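Local atomic coordinates of tungsten-containing formylmethanofuran dehydrogenase 2 subunit C (Methanothermobacter wolfeii, PDB entry 5T5I), a protein that serves as a beta-helical subunit of an enzyme complex that probably couples carbon dioxide reduction to formylation of methanofuran in the first step of methanogenesis. Residues G133-S138 / I162-N167; V177-G182 / V196-G201; N187-I192 / G206-V211; F242-G247 / K255-A260. One frame throughout, in Å; residues are numbered along the deposited sequence.

Contact 1. Residues G133-S138 / I162-N167; sequences GDYVGS and IGEYMN
Val136 and Gly163 join two successive coils of a parallel beta-helix by a nearly straight bond: Gly163 N donates to Val136 O at 2.7 Å with an angle of 177° at the hydrogen. Val136 and Ile162 lie side by side, Val136 CB 3.9 Å from Ile162 CG2. Glu164, two places further on, reaches back to the earlier coil. Its CB packs against Ser138 CB at 3.9 Å and stands near the plane of the Tyr135 ring, at its edge. CG is anti to the backbone N (chi1 176°), and the chain then bends at chi2; CD lies in plane at the edge of the neighbouring Tyr165 ring. At the tip, OE1 is 3.5 Å from Ser138 CB and is hydrogen-bonded to Ser139 OG, while OE2 forms a salt bridge with a basic side chain of another protein chain. The nearest atom of the Glu164 side chain is about 3 Å from a calcium ion held by Ser139, Tyr140 and Asp143, which suggests that this carboxylate adds negative charge beside the metal. The backbones are also bridged by a water, which donates to Gly137 O at 2.7 Å and to Glu164 O at 2.8 Å.

Contact 2. Residues V177-G182 / V196-G201; sequences VNIMPG and VVARAG
Gly201 N donates to Pro181 O at 2.9 Å, almost straight with 175° at the hydrogen, and this is the shortest of three backbone bonds between neighbouring coils of the beta-helix. Val197 N reaches Asn178 O and Met180 N reaches Ala198 O, each with the donor tilted from the carbonyl plane, by 23° and 20°. Ala198 N, by contrast, is buried here with no partner in the model. Pro181 CG rests against both Val196 CG1 and Ala200 CB, 4.0 Å from each. An alanine here would lack CG and CD, and would probably leave a gap beside Val196 CG1 and Ala200 CB, where the ring now rests. Met180 and Arg199 run side by side, Met180 CG lying 3.7 Å from Arg199 CB. Arg199 is extended from CG to NE, and its guanidinium turns outward to an acidic side chain of another protein chain, with which NE forms a salt bridge; this flank of the coils is thus a subunit interface. Asn178 OD1 rests 3.5 Å from Val197 CG2 while its ND2 is bonded to Asn160 OD1. Strands 177-179 and 196-198, whose axes differ by 3°, are flanked by strand 187-192, where Ile192 packs on Val177 and Pro181.

Contact 3. Residues N187-I192 / G206-V211; sequences NGLIII and GGTIVV
Gly188 O takes two donors: Thr208 N at 3.0 Å, and a water that also lies 2.9 Å from Thr208 OG1. From there the bonds follow the parallel ladder of a beta-helix face. Ile190 is held through both of its backbone groups, its N giving to Thr208 O and its O accepting Val210 N at 2.8 Å. Ile192 N then gives to Val210 O at 2.8 Å, with 179° at the hydrogen. The even-numbered residues of 187-192 thus bond to 206-211, while Leu189 and Ile191 turn their backbone groups to Gly169, Ile171 and Ile173 on the other flank. The acceptors Thr208 O and Ile190 O each receive a CA-H contact besides, Ile209 CA standing 3.3 Å from Ile190 O. Side chains touch only lightly in comparison. Leu189 CG is anti to the backbone N (chi1 170°), and CD1 comes over to Thr208, 3.7 Å from Thr208 O. A CB on Gly207 would be tight against Gly188 O and, at these backbone angles, jammed against Gly206 O. Strand 187-192 therefore lies between strands 170-173 and 208-211, its Leu189 and Ile191 packing on Glu236 of strand 236-239, and Thr208 and Val210 meet Tyr259 of the next strand, 256-261.

Contact 4. Residues F242-G247 / K255-A260; sequences FYKFEG and KGIVYA
A beta hairpin lies near the C-terminal end of the beta-helix, its arms 242-247 and 256-260 paired antiparallel with axes 4.6 Å apart at their closest. Tyr243 and Ala260 exchange two bonds, Tyr243 N to Ala260 O and Ala260 N to Tyr243 O. Phe245 N to Val258 O and Val258 N to Phe245 O are both 2.9 Å. Gly247 N gives to Gly256 O at 3.0 Å, whereas the return bond from Gly256 N is bent and weak; a CB on Gly256 would clash with Gly247 O. On the face of Lys244, Glu246, Ile257 and Tyr259 the side chains pack against one another. Lys244 is stretched out, CG anti to the backbone N (chi1 -174°), and runs alongside Tyr259, its CG 3.6 Å from Tyr259 CE1 and its CE 3.6 Å from Tyr259 OH. Ile257 CG2 sits 3.6 Å above one face of the Tyr259 ring, offset toward the rim. Tyr259 OH is hydrogen-bonded with Glu228 OE2. An alanine in place of Tyr259 would probably leave that carboxylate without its hydroxyl partner and Lys244 without the ring it lies along. Phe242 crosses Tyr259 at about a right angle, Phe242 CB being 3.9 Å from Tyr259 CD1. Strand 223-229 pairs with the outer arm through Lys244 and Glu246, while Tyr259 on the inner arm packs on Ile231 and Val233 of strand 231-233.

Contact 1 closes before the others open; contacts 2 and 3 interleave along the chain, and contact 4 follows. Contacts 1, 2 and 3 all join coils of one parallel beta-helix, their centres 11 Å apart pairwise. Ile162 ties contact 1 to contact 2, its O 2.7 Å from Gly182 N, and its CD1 packs 3.7 Å from Ile190 CG2 of contact 3. Contacts 2 and 3 share an interior in which Gly201 CA lies 3.4 Å from Ile209 CD1. Contact 4, centred about 9 Å from contact 3, lies beside it: strands 208-211 and 256-261 are neighbours, with Ile209 O 2.8 Å from Tyr259 N, a probable hydrogen bond. The stack thus runs from the calcium-bearing coils to an antiparallel hairpin near the C-terminal end, with strand 223-229 beyond it.

Contact 1. Residues G133-S138 / I162-N167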
loop_
_atom_site.group_PDB
_atom_site.type_symbol
_atom_site.label_atom_id
_atom_site.label_comp_id
_atom_site.label_asym_id
_atom_site.label_seq_id
_atom_site.Cartn_x
_atom_site.Cartn_y
_atom_site.Cartn_z
ATOM N N GLY C 133 -4.146 -39.911 1.806
ATOM C CA GLY C 133 -5.032 -38.902 2.389
ATOM C C GLY C 133 -4.398 -38.128 3.529
ATOM O O GLY C 133 -3.188 -37.871 3.536
ATOM N N ASP C 134 -5.227 -37.739 4.502
ATOM C CA ASP C 134 -4.767 -37.033 5.693
ATOM C C ASP C 134 -4.251 -38.067 6.694
ATOM O O ASP C 134 -4.548 -39.260 6.560
ATOM C CB ASP C 134 -5.934 -36.249 6.338
ATOM C CG ASP C 134 -6.609 -35.252 5.406
ATOM O OD1 ASP C 134 -5.983 -34.219 5.087
ATOM O OD2 ASP C 134 -7.771 -35.504 4.996
ATOM N N TYR C 135 -3.487 -37.607 7.705
ATOM C CA TYR C 135 -3.056 -38.431 8.833
ATOM C C TYR C 135 -2.219 -39.678 8.472
ATOM O O TYR C 135 -2.387 -40.736 9.090
ATOM C CB TYR C 135 -4.289 -38.848 9.686
ATOM C CG TYR C 135 -5.064 -37.689 10.288
ATOM C CD1 TYR C 135 -4.521 -36.916 11.306
ATOM C CD2 TYR C 135 -6.361 -37.407 9.882
ATOM C CE1 TYR C 135 -5.228 -35.847 11.860
ATOM C CE2 TYR C 135 -7.080 -36.350 10.434
ATOM C CZ TYR C 135 -6.512 -35.575 11.426
ATOM O OH TYR C 135 -7.226 -34.535 11.973
ATOM N N VAL C 136 -1.279 -39.547 7.523
ATOM C CA VAL C 136 -0.367 -40.640 7.219
ATOM C C VAL C 136 0.516 -40.778 8.471
ATOM O O VAL C 136 1.079 -39.777 8.920
ATOM C CB VAL C 136 0.531 -40.369 5.983
ATOM C CG1 VAL C 136 1.550 -41.489 5.799
ATOM C CG2 VAL C 136 -0.292 -40.188 4.707
ATOM N N GLY C 137 0.608 -41.984 9.020
ATOM C CA GLY C 137 1.428 -42.256 10.197
ATOM C C GLY C 137 1.103 -41.421 11.422
ATOM O O GLY C 137 2.008 -41.023 12.150
ATOM N N SER C 138 -0.182 -41.160 11.666
ATOM C CA SER C 138 -0.652 -40.330 12.787
ATOM C C SER C 138 -0.946 -41.142 14.064
ATOM O O SER C 138 -0.795 -42.361 14.097
ATOM C CB SER C 138 -1.937 -39.611 12.372
ATOM O OG SER C 138 -3.012 -40.533 12.386
ATOM N N ILE C 162 0.364 -35.104 8.292
ATOM C CA ILE C 162 1.125 -36.333 8.180
ATOM C C ILE C 162 2.092 -36.367 9.391
ATOM O O ILE C 162 2.584 -35.321 9.832
ATOM C CB ILE C 162 1.871 -36.505 6.816
ATOM C CG1 ILE C 162 3.001 -35.492 6.632
ATOM C CG2 ILE C 162 0.903 -36.461 5.602
ATOM C CD1 ILE C 162 4.135 -36.073 5.866
ATOM N N GLY C 163 2.265 -37.534 9.972
ATOM C CA GLY C 163 3.112 -37.701 11.148
ATOM C C GLY C 163 2.640 -36.964 12.389
ATOM O O GLY C 163 3.450 -36.557 13.225
ATOM N N GLU C 164 1.328 -36.790 12.529
ATOM C CA GLU C 164 0.722 -36.128 13.690
ATOM C C GLU C 164 1.078 -36.887 14.988
ATOM O O GLU C 164 0.856 -38.089 15.068
ATOM C CB GLU C 164 -0.801 -36.027 13.473
ATOM C CG GLU C 164 -1.608 -35.441 14.631
ATOM C CD GLU C 164 -2.508 -36.407 15.375
ATOM O OE1 GLU C 164 -2.347 -37.633 15.198
ATOM O OE2 GLU C 164 -3.292 -35.946 16.233
ATOM N N TYR C 165 1.710 -36.192 15.961
ATOM C CA TYR C 165 2.188 -36.779 17.235
ATOM C C TYR C 165 3.209 -37.947 17.019
ATOM O O TYR C 165 3.308 -38.851 17.848
ATOM C CB TYR C 165 1.018 -37.221 18.157
ATOM C CG TYR C 165 0.385 -36.106 18.962
ATOM C CD1 TYR C 165 0.972 -35.644 20.132
ATOM C CD2 TYR C 165 -0.828 -35.550 18.581
ATOM C CE1 TYR C 165 0.381 -34.632 20.891
ATOM C CE2 TYR C 165 -1.433 -34.545 19.329
ATOM C CZ TYR C 165 -0.819 -34.078 20.479
ATOM O OH TYR C 165 -1.427 -33.081 21.195
ATOM N N MET C 166 4.007 -37.891 15.943
ATOM C CA MET C 166 4.991 -38.937 15.629
ATOM C C MET C 166 5.993 -39.090 16.769
ATOM O O MET C 166 6.443 -38.091 17.318
ATOM C CB MET C 166 5.728 -38.595 14.318
ATOM C CG MET C 166 6.326 -39.765 13.619
ATOM S SD MET C 166 7.189 -39.170 12.146
ATOM C CE MET C 166 7.882 -40.650 11.546
ATOM N N ASN C 167 6.318 -40.332 17.125
ATOM C CA ASN C 167 7.244 -40.676 18.205
ATOM C C ASN C 167 8.325 -41.708 17.777
ATOM O O ASN C 167 8.750 -42.529 18.588
ATOM C CB ASN C 167 6.423 -41.246 19.362
ATOM C CG ASN C 167 7.081 -41.144 20.699
ATOM O OD1 ASN C 167 8.046 -40.389 20.905
ATOM N ND2 ASN C 167 6.563 -41.919 21.638
HETATM O O HOH W 1 2.230 -40.463 14.758
#

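Contact 2. Residues V177-G182 / V196-G201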
loop_
_atom_site.group_PDB
_atom_site.type_symbol
_atom_site.label_atom_id
_atom_site.label_comp_id
_atom_site.label_asym_id
_atom_site.label_seq_id
_atom_site.Cartn_x
_atom_site.Cartn_y
_atom_site.Cartn_z
ATOM N N VAL C 177 2.691 -32.037 -0.048
ATOM C CA VAL C 177 1.760 -32.127 1.079
ATOM C C VAL C 177 0.994 -30.806 1.179
ATOM O O VAL C 177 1.434 -29.778 0.646
ATOM C CB VAL C 177 2.371 -32.528 2.445
ATOM C CG1 VAL C 177 3.076 -33.878 2.369
ATOM C CG2 VAL C 177 3.304 -31.458 2.976
ATOM N N ASN C 178 -0.121 -30.819 1.907
ATOM C CA ASN C 178 -0.917 -29.619 2.096
ATOM C C ASN C 178 -0.461 -28.865 3.355
ATOM O O ASN C 178 0.602 -28.246 3.299
ATOM C CB ASN C 178 -2.414 -29.941 2.045
ATOM C CG ASN C 178 -3.262 -28.697 1.957
ATOM O OD1 ASN C 178 -3.040 -27.866 1.104
ATOM N ND2 ASN C 178 -4.273 -28.555 2.785
ATOM N N ILE C 179 -1.197 -28.912 4.490
ATOM C CA ILE C 179 -0.776 -28.147 5.665
ATOM C C ILE C 179 -0.494 -29.017 6.882
ATOM O O ILE C 179 -0.956 -30.144 6.983
ATOM C CB ILE C 179 -1.776 -27.013 6.004
ATOM C CG1 ILE C 179 -3.155 -27.569 6.460
ATOM C CG2 ILE C 179 -1.918 -26.056 4.824
ATOM C CD1 ILE C 179 -4.078 -26.514 7.093
ATOM N N MET C 180 0.300 -28.472 7.794
ATOM C CA MET C 180 0.622 -29.035 9.106
ATOM C C MET C 180 1.298 -30.423 9.110
ATOM O O MET C 180 0.984 -31.234 9.989
ATOM C CB MET C 180 -0.642 -29.044 9.993
ATOM C CG MET C 180 -1.321 -27.684 10.054
ATOM S SD MET C 180 -2.747 -27.465 11.161
ATOM C CE MET C 180 -4.003 -28.470 10.351
ATOM N N PRO C 181 2.291 -30.697 8.228
ATOM C CA PRO C 181 3.036 -31.960 8.361
ATOM C C PRO C 181 3.901 -31.900 9.624
ATOM O O PRO C 181 4.452 -30.839 9.939
ATOM C CB PRO C 181 3.903 -31.996 7.100
ATOM C CG PRO C 181 4.153 -30.563 6.782
ATOM C CD PRO C 181 2.865 -29.848 7.158
ATOM N N GLY C 182 3.964 -33.003 10.361
ATOM C CA GLY C 182 4.716 -33.074 11.612
ATOM C C GLY C 182 4.108 -32.316 12.784
ATOM O O GLY C 182 4.815 -32.005 13.754
ATOM N N VAL C 196 5.290 -27.802 0.417
ATOM C CA VAL C 196 4.428 -27.694 1.604
ATOM C C VAL C 196 3.669 -26.367 1.476
ATOM O O VAL C 196 4.288 -25.343 1.193
ATOM C CB VAL C 196 5.223 -27.708 2.942
ATOM C CG1 VAL C 196 4.283 -27.602 4.151
ATOM C CG2 VAL C 196 6.116 -28.938 3.052
ATOM N N VAL C 197 2.359 -26.359 1.749
ATOM C CA VAL C 197 1.583 -25.108 1.708
ATOM C C VAL C 197 1.893 -24.281 2.973
ATOM O O VAL C 197 2.260 -23.112 2.861
ATOM C CB VAL C 197 0.063 -25.361 1.537
ATOM C CG1 VAL C 197 -0.740 -24.065 1.655
ATOM C CG2 VAL C 197 -0.218 -26.058 0.209
ATOM N N ALA C 198 1.746 -24.873 4.159
ATOM C CA ALA C 198 1.968 -24.127 5.399
ATOM C C ALA C 198 2.120 -24.998 6.640
ATOM O O ALA C 198 1.753 -26.172 6.649
ATOM C CB ALA C 198 0.810 -23.162 5.631
ATOM N N ARG C 199 2.640 -24.367 7.695
ATOM C CA ARG C 199 2.706 -24.867 9.063
ATOM C C ARG C 199 3.498 -26.153 9.278
ATOM O O ARG C 199 3.121 -26.952 10.141
ATOM C CB ARG C 199 1.258 -25.029 9.601
ATOM C CG ARG C 199 0.448 -23.750 9.530
ATOM C CD ARG C 199 -1.048 -23.953 9.738
ATOM N NE ARG C 199 -1.744 -22.698 9.469
ATOM C CZ ARG C 199 -3.048 -22.481 9.594
ATOM N NH1 ARG C 199 -3.849 -23.438 10.038
ATOM N NH2 ARG C 199 -3.554 -21.285 9.324
ATOM N N ALA C 200 4.623 -26.335 8.573
ATOM C CA ALA C 200 5.451 -27.525 8.801
ATOM C C ALA C 200 6.030 -27.459 10.218
ATOM O O ALA C 200 6.495 -26.409 10.644
ATOM C CB ALA C 200 6.590 -27.605 7.779
ATOM N N GLY C 201 5.921 -28.556 10.950
ATOM C CA GLY C 201 6.454 -28.630 12.298
ATOM C C GLY C 201 5.698 -27.833 13.346
ATOM O O GLY C 201 6.241 -27.588 14.427
#

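Contact 3. Residues N187-I192 / G206-V211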
loop_
_atom_site.group_PDB
_atom_site.type_symbol
_atom_site.label_atom_id
_atom_site.label_comp_id
_atom_site.label_asym_id
_atom_site.label_seq_id
_atom_site.Cartn_x
_atom_site.Cartn_y
_atom_site.Cartn_z
ATOM N N ASN C 187 9.354 -37.231 17.939
ATOM C CA ASN C 187 10.547 -37.927 17.440
ATOM C C ASN C 187 10.232 -38.513 16.072
ATOM O O ASN C 187 9.062 -38.658 15.711
ATOM C CB ASN C 187 10.943 -39.084 18.398
ATOM C CG ASN C 187 12.051 -38.783 19.371
ATOM O OD1 ASN C 187 13.214 -39.106 19.131
ATOM N ND2 ASN C 187 11.707 -38.315 20.560
ATOM N N GLY C 188 11.280 -38.887 15.353
ATOM C CA GLY C 188 11.173 -39.479 14.027
ATOM C C GLY C 188 11.712 -38.564 12.951
ATOM O O GLY C 188 12.287 -37.504 13.241
ATOM N N LEU C 189 11.555 -38.994 11.705
ATOM C CA LEU C 189 12.038 -38.260 10.537
ATOM C C LEU C 189 10.946 -38.203 9.470
ATOM O O LEU C 189 10.375 -39.231 9.121
ATOM C CB LEU C 189 13.327 -38.927 9.984
ATOM C CG LEU C 189 13.845 -38.448 8.626
ATOM C CD1 LEU C 189 14.221 -36.971 8.652
ATOM C CD2 LEU C 189 15.049 -39.298 8.170
ATOM N N ILE C 190 10.646 -37.000 8.977
ATOM C CA ILE C 190 9.711 -36.787 7.873
ATOM C C ILE C 190 10.508 -36.123 6.750
ATOM O O ILE C 190 11.103 -35.061 6.965
ATOM C CB ILE C 190 8.487 -35.931 8.259
ATOM C CG1 ILE C 190 7.639 -36.646 9.334
ATOM C CG2 ILE C 190 7.607 -35.624 7.016
ATOM C CD1 ILE C 190 6.634 -35.729 10.041
ATOM N N ILE C 191 10.504 -36.729 5.552
ATOM C CA ILE C 191 11.143 -36.138 4.369
ATOM C C ILE C 191 10.033 -35.845 3.340
ATOM O O ILE C 191 9.345 -36.759 2.912
ATOM C CB ILE C 191 12.254 -37.027 3.748
ATOM C CG1 ILE C 191 13.398 -37.284 4.760
ATOM C CG2 ILE C 191 12.794 -36.353 2.456
ATOM C CD1 ILE C 191 14.427 -38.330 4.316
ATOM N N ILE C 192 9.897 -34.588 2.925
ATOM C CA ILE C 192 8.946 -34.170 1.880
ATOM C C ILE C 192 9.795 -33.739 0.669
ATOM O O ILE C 192 10.515 -32.738 0.732
ATOM C CB ILE C 192 7.986 -33.063 2.404
ATOM C CG1 ILE C 192 7.126 -33.603 3.595
ATOM C CG2 ILE C 192 7.067 -32.544 1.275
ATOM C CD1 ILE C 192 6.704 -32.563 4.565
ATOM N N GLY C 206 10.233 -32.224 19.063
ATOM C CA GLY C 206 11.436 -32.953 18.674
ATOM C C GLY C 206 11.260 -33.622 17.327
ATOM O O GLY C 206 10.212 -33.474 16.690
ATOM N N GLY C 207 12.281 -34.346 16.900
ATOM C CA GLY C 207 12.297 -34.988 15.594
ATOM C C GLY C 207 12.813 -34.045 14.525
ATOM O O GLY C 207 13.160 -32.885 14.811
ATOM N N THR C 208 12.853 -34.530 13.283
ATOM C CA THR C 208 13.362 -33.765 12.143
ATOM C C THR C 208 12.400 -33.803 10.943
ATOM O O THR C 208 11.897 -34.854 10.581
ATOM C CB THR C 208 14.749 -34.294 11.706
ATOM O OG1 THR C 208 15.605 -34.398 12.829
ATOM C CG2 THR C 208 15.406 -33.412 10.666
ATOM N N ILE C 209 12.210 -32.644 10.298
ATOM C CA ILE C 209 11.415 -32.506 9.085
ATOM C C ILE C 209 12.355 -31.937 7.998
ATOM O O ILE C 209 12.999 -30.908 8.236
ATOM C CB ILE C 209 10.179 -31.586 9.286
ATOM C CG1 ILE C 209 9.255 -32.147 10.394
ATOM C CG2 ILE C 209 9.419 -31.440 7.953
ATOM C CD1 ILE C 209 8.192 -31.201 10.853
ATOM N N VAL C 210 12.408 -32.574 6.823
ATOM C CA VAL C 210 13.221 -32.096 5.687
ATOM C C VAL C 210 12.272 -31.781 4.528
ATOM O O VAL C 210 11.513 -32.656 4.110
ATOM C CB VAL C 210 14.309 -33.102 5.219
ATOM C CG1 VAL C 210 15.110 -32.536 4.032
ATOM C CG2 VAL C 210 15.244 -33.483 6.368
ATOM N N VAL C 211 12.317 -30.539 4.016
ATOM C CA VAL C 211 11.523 -30.118 2.848
ATOM C C VAL C 211 12.494 -29.782 1.709
ATOM O O VAL C 211 13.274 -28.831 1.825
ATOM C CB VAL C 211 10.584 -28.932 3.170
ATOM C CG1 VAL C 211 9.700 -28.595 1.962
ATOM C CG2 VAL C 211 9.724 -29.233 4.407
HETATM O O HOH W 2 15.183 -37.181 13.605
#

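Contact 4. Residues F242-G247 / K255-A260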
loop_
_atom_site.group_PDB
_atom_site.type_symbol
_atom_site.label_atom_id
_atom_site.label_comp_id
_atom_site.label_asym_id
_atom_site.label_seq_id
_atom_site.Cartn_x
_atom_site.Cartn_y
_atom_site.Cartn_z
ATOM N N PHE C 242 20.729 -26.443 2.909
ATOM C CA PHE C 242 19.439 -26.306 3.594
ATOM C C PHE C 242 19.478 -25.220 4.664
ATOM O O PHE C 242 20.419 -25.190 5.462
ATOM C CB PHE C 242 19.064 -27.628 4.285
ATOM C CG PHE C 242 18.814 -28.783 3.346
ATOM C CD1 PHE C 242 19.868 -29.555 2.872
ATOM C CD2 PHE C 242 17.529 -29.077 2.903
ATOM C CE1 PHE C 242 19.639 -30.612 1.983
ATOM C CE2 PHE C 242 17.303 -30.127 2.011
ATOM C CZ PHE C 242 18.356 -30.891 1.563
ATOM N N TYR C 243 18.427 -24.371 4.721
ATOM C CA TYR C 243 18.223 -23.424 5.822
ATOM C C TYR C 243 17.792 -24.302 6.995
ATOM O O TYR C 243 16.968 -25.198 6.798
ATOM C CB TYR C 243 17.101 -22.427 5.527
ATOM C CG TYR C 243 17.434 -21.425 4.452
ATOM C CD1 TYR C 243 18.496 -20.538 4.603
ATOM C CD2 TYR C 243 16.637 -21.300 3.319
ATOM C CE1 TYR C 243 18.797 -19.596 3.623
ATOM C CE2 TYR C 243 16.924 -20.357 2.334
ATOM C CZ TYR C 243 18.008 -19.509 2.487
ATOM O OH TYR C 243 18.292 -18.564 1.536
ATOM N N LYS C 244 18.389 -24.099 8.179
ATOM C CA LYS C 244 18.125 -24.893 9.378
ATOM C C LYS C 244 17.385 -24.035 10.404
ATOM O O LYS C 244 17.796 -22.907 10.694
ATOM C CB LYS C 244 19.452 -25.410 9.967
ATOM C CG LYS C 244 19.284 -26.364 11.136
ATOM C CD LYS C 244 20.641 -26.790 11.682
ATOM C CE LYS C 244 20.539 -27.821 12.774
ATOM N NZ LYS C 244 21.886 -28.266 13.231
ATOM N N PHE C 245 16.309 -24.584 10.956
ATOM C CA PHE C 245 15.469 -23.916 11.959
ATOM C C PHE C 245 15.227 -24.831 13.143
ATOM O O PHE C 245 15.055 -26.034 12.945
ATOM C CB PHE C 245 14.102 -23.565 11.347
ATOM C CG PHE C 245 14.150 -22.606 10.189
ATOM C CD1 PHE C 245 14.055 -21.234 10.396
ATOM C CD2 PHE C 245 14.214 -23.073 8.880
ATOM C CE1 PHE C 245 14.044 -20.347 9.317
ATOM C CE2 PHE C 245 14.232 -22.189 7.805
ATOM C CZ PHE C 245 14.150 -20.831 8.029
ATOM N N GLU C 246 15.164 -24.266 14.358
ATOM C CA GLU C 246 14.856 -25.003 15.586
ATOM C C GLU C 246 13.551 -24.496 16.194
ATOM O O GLU C 246 13.321 -23.284 16.281
ATOM C CB GLU C 246 15.991 -24.873 16.609
ATOM C CG GLU C 246 15.834 -25.805 17.807
ATOM C CD GLU C 246 16.817 -25.517 18.921
ATOM O OE1 GLU C 246 16.873 -24.352 19.378
ATOM O OE2 GLU C 246 17.515 -26.465 19.351
ATOM N N GLY C 247 12.711 -25.426 16.628
ATOM C CA GLY C 247 11.437 -25.052 17.236
ATOM C C GLY C 247 10.568 -26.240 17.572
ATOM O O GLY C 247 11.084 -27.358 17.680
ATOM N N LYS C 255 12.884 -28.905 20.830
ATOM C CA LYS C 255 14.165 -29.238 20.188
ATOM C C LYS C 255 13.989 -29.766 18.758
ATOM O O LYS C 255 14.917 -30.374 18.218
ATOM C CB LYS C 255 14.908 -30.299 21.024
ATOM C CG LYS C 255 15.246 -29.890 22.449
ATOM C CD LYS C 255 16.277 -28.770 22.502
ATOM C CE LYS C 255 16.911 -28.664 23.867
ATOM N NZ LYS C 255 17.812 -27.486 23.963
ATOM N N GLY C 256 12.842 -29.523 18.132
ATOM C CA GLY C 256 12.614 -29.995 16.773
ATOM C C GLY C 256 13.434 -29.238 15.746
ATOM O O GLY C 256 13.815 -28.100 15.992
ATOM N N ILE C 257 13.757 -29.882 14.620
ATOM C CA ILE C 257 14.555 -29.270 13.545
ATOM C C ILE C 257 13.781 -29.331 12.230
ATOM O O ILE C 257 13.252 -30.389 11.874
ATOM C CB ILE C 257 15.958 -29.948 13.401
ATOM C CG1 ILE C 257 16.833 -29.759 14.663
ATOM C CG2 ILE C 257 16.709 -29.453 12.166
ATOM C CD1 ILE C 257 17.270 -28.291 14.989
ATOM N N VAL C 258 13.732 -28.200 11.508
ATOM C CA VAL C 258 13.158 -28.132 10.163
ATOM C C VAL C 258 14.296 -27.716 9.206
ATOM O O VAL C 258 14.913 -26.662 9.414
ATOM C CB VAL C 258 11.946 -27.165 10.052
ATOM C CG1 VAL C 258 11.500 -26.997 8.594
ATOM C CG2 VAL C 258 10.778 -27.654 10.901
ATOM N N TYR C 259 14.558 -28.535 8.171
ATOM C CA TYR C 259 15.527 -28.233 7.103
ATOM C C TYR C 259 14.709 -27.876 5.847
ATOM O O TYR C 259 13.777 -28.600 5.503
ATOM C CB TYR C 259 16.442 -29.432 6.785
ATOM C CG TYR C 259 17.503 -29.702 7.827
ATOM C CD1 TYR C 259 18.625 -28.891 7.931
ATOM C CD2 TYR C 259 17.439 -30.829 8.639
ATOM C CE1 TYR C 259 19.636 -29.166 8.853
ATOM C CE2 TYR C 259 18.470 -31.144 9.526
ATOM C CZ TYR C 259 19.556 -30.296 9.647
ATOM O OH TYR C 259 20.561 -30.611 10.535
ATOM N N ALA C 260 15.026 -26.762 5.192
ATOM C CA ALA C 260 14.321 -26.344 3.979
ATOM C C ALA C 260 15.359 -25.965 2.905
ATOM O O ALA C 260 16.227 -25.120 3.165
ATOM C CB ALA C 260 13.401 -25.167 4.279
HETATM O O HOH W 3 17.524 -29.611 18.432
#